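Local coordinates for major royal jelly protein 1 (Apis mellifera, PDB 5YYL) that is the most abundant protein of royal jelly, binds the sterol 24-methylenecholesterol and probably serves a nutritional role in larval food, at residues A[62-67]-A[85-90]. Numbering follows the deposited sequence.
Sequences KNNYPS and GVPSSL
A turn and a loop meet here at one end of a four-stranded antiparallel sheet, one of the blades of this beta-propeller protein. Residues 62-67 run from the turn into strand 65-72, and residues 85-90 form the loop between strands 75-81 and 90-94 of the same sheet. One side-chain hydrogen bond joins them. Asn64 ND2 donates to Gly85 O at 2.9 Å. The N-H...O angle is 147°, so the bond is bent. The donor sits above the carbonyl plane of Gly85, and the acceptor is tilted from the Asn64 amide plane. Asn64 CG lies anti to its own carbonyl carbon and beside the backbone N (chi1 -76°).

The other branch of the amide, OD1, packs against Val86. Asn64 OD1 lies 3.7 Å from both methyls of Val86, CG1 and CG2. The two side chains run alongside each other and point opposite ways. Pro87 CD lies 4.1 Å from Asn64 OD1. Val86 CG1 is anti to the backbone N (chi1 174°). This rotamer places CG2 beside that N and against the backbone of 62-67, where Val86 CG2 lies 3.2 Å from Asn63 O. Gly85, just before it, adopts a positive phi.

Further out, Met80 of strand 75-81 touches the side chains of both Asn64 and Val86. Asn63 ND2 bonds to Asn84 O, a second link from 62-67 to the chain around Gly85. Both ends of the buried Asn64 amide are hydrogen-bonded, which fixes which way round it sits: ND2 is held by Gly85 O, and OD1 is bonded to Tyr42 OH.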
loop_
_atom_site.group_PDB
_atom_site.type_symbol
_atom_site.label_atom_id
_atom_site.label_comp_id
_atom_site.label_asym_id
_atom_site.label_seq_id
_atom_site.Cartn_x
_atom_site.Cartn_y
_atom_site.Cartn_z
ATOM N N LYS A 62 -10.752 15.611 45.736
ATOM C CA LYS A 62 -10.176 16.907 46.121
ATOM C C LYS A 62 -8.711 16.837 46.579
ATOM O O LYS A 62 -8.069 17.876 46.706
ATOM C CB LYS A 62 -11.029 17.579 47.215
ATOM C CG LYS A 62 -12.387 18.087 46.738
ATOM C CD LYS A 62 -13.139 18.877 47.815
ATOM C CE LYS A 62 -14.208 18.049 48.522
ATOM N NZ LYS A 62 -13.682 16.795 49.139
ATOM N N ASN A 63 -8.187 15.637 46.831
ATOM C CA ASN A 63 -6.815 15.468 47.325
ATOM C C ASN A 63 -5.864 14.800 46.329
ATOM O O ASN A 63 -4.831 14.264 46.734
ATOM C CB ASN A 63 -6.824 14.643 48.626
ATOM C CG ASN A 63 -7.767 15.195 49.681
ATOM O OD1 ASN A 63 -8.148 16.374 49.668
ATOM N ND2 ASN A 63 -8.146 14.333 50.611
ATOM N N ASN A 64 -6.192 14.829 45.037
ATOM C CA ASN A 64 -5.348 14.187 44.029
ATOM C C ASN A 64 -4.586 15.240 43.249
ATOM O O ASN A 64 -5.181 16.049 42.536
ATOM C CB ASN A 64 -6.170 13.286 43.121
ATOM C CG ASN A 64 -6.537 11.979 43.799
ATOM O OD1 ASN A 64 -5.985 10.922 43.495
ATOM N ND2 ASN A 64 -7.448 12.059 44.760
ATOM N N TYR A 65 -3.271 15.244 43.436
ATOM C CA TYR A 65 -2.383 16.251 42.869
ATOM C C TYR A 65 -1.255 15.533 42.136
ATOM O O TYR A 65 -0.608 14.630 42.708
ATOM C CB TYR A 65 -1.792 17.148 43.953
ATOM C CG TYR A 65 -2.805 17.693 44.939
ATOM C CD1 TYR A 65 -3.747 18.653 44.550
ATOM C CD2 TYR A 65 -2.828 17.244 46.272
ATOM C CE1 TYR A 65 -4.675 19.152 45.452
ATOM C CE2 TYR A 65 -3.752 17.739 47.182
ATOM C CZ TYR A 65 -4.675 18.686 46.768
ATOM O OH TYR A 65 -5.597 19.172 47.675
ATOM N N PRO A 66 -1.018 15.911 40.869
ATOM C CA PRO A 66 -0.020 15.186 40.094
ATOM C C PRO A 66 1.386 15.701 40.362
ATOM O O PRO A 66 1.594 16.896 40.482
ATOM C CB PRO A 66 -0.450 15.448 38.648
ATOM C CG PRO A 66 -1.115 16.788 38.695
ATOM C CD PRO A 66 -1.647 16.998 40.092
ATOM N N SER A 67 2.329 14.788 40.464
ATOM C CA SER A 67 3.717 15.107 40.737
ATOM C C SER A 67 4.560 15.060 39.456
ATOM O O SER A 67 5.313 15.988 39.184
ATOM C CB SER A 67 4.269 14.131 41.775
ATOM O OG SER A 67 5.621 14.416 42.068
ATOM N N GLY A 85 -6.853 9.931 50.550
ATOM C CA GLY A 85 -7.827 9.869 49.457
ATOM C C GLY A 85 -7.228 9.756 48.056
ATOM O O GLY A 85 -7.785 10.283 47.078
ATOM N N VAL A 86 -6.102 9.050 47.965
ATOM C CA VAL A 86 -5.378 8.863 46.723
ATOM C C VAL A 86 -5.141 7.365 46.557
ATOM O O VAL A 86 -4.193 6.832 47.130
ATOM C CB VAL A 86 -4.057 9.652 46.715
ATOM C CG1 VAL A 86 -3.247 9.321 45.463
ATOM C CG2 VAL A 86 -4.350 11.145 46.781
ATOM N N PRO A 87 -6.012 6.687 45.782
ATOM C CA PRO A 87 -5.994 5.222 45.675
ATOM C C PRO A 87 -4.685 4.646 45.178
ATOM O O PRO A 87 -4.177 3.689 45.773
ATOM C CB PRO A 87 -7.119 4.917 44.677
ATOM C CG PRO A 87 -7.434 6.200 44.006
ATOM C CD PRO A 87 -7.107 7.276 44.986
ATOM N N SER A 88 -4.151 5.212 44.092
ATOM C CA SER A 88 -2.850 4.795 43.564
ATOM C C SER A 88 -1.971 5.978 43.278
ATOM O O SER A 88 -2.468 7.069 42.964
ATOM C CB SER A 88 -3.006 3.970 42.295
ATOM O OG SER A 88 -1.728 3.589 41.788
ATOM N N SER A 89 -0.661 5.744 43.393
ATOM C CA SER A 89 0.333 6.791 43.167
ATOM C C SER A 89 0.915 6.703 41.767
ATOM O O SER A 89 0.938 7.702 41.067
ATOM C CB SER A 89 1.459 6.715 44.187
ATOM O OG SER A 89 2.263 7.867 44.057
ATOM N N LEU A 90 1.398 5.525 41.390
ATOM C CA LEU A 90 1.929 5.290 40.061
ATOM C C LEU A 90 0.810 4.839 39.114
ATOM O O LEU A 90 0.265 3.744 39.272
ATOM C CB LEU A 90 3.042 4.241 40.115
ATOM C CG LEU A 90 3.762 3.936 38.806
ATOM C CD1 LEU A 90 4.326 5.199 38.172
ATOM C CD2 LEU A 90 4.866 2.929 39.059
#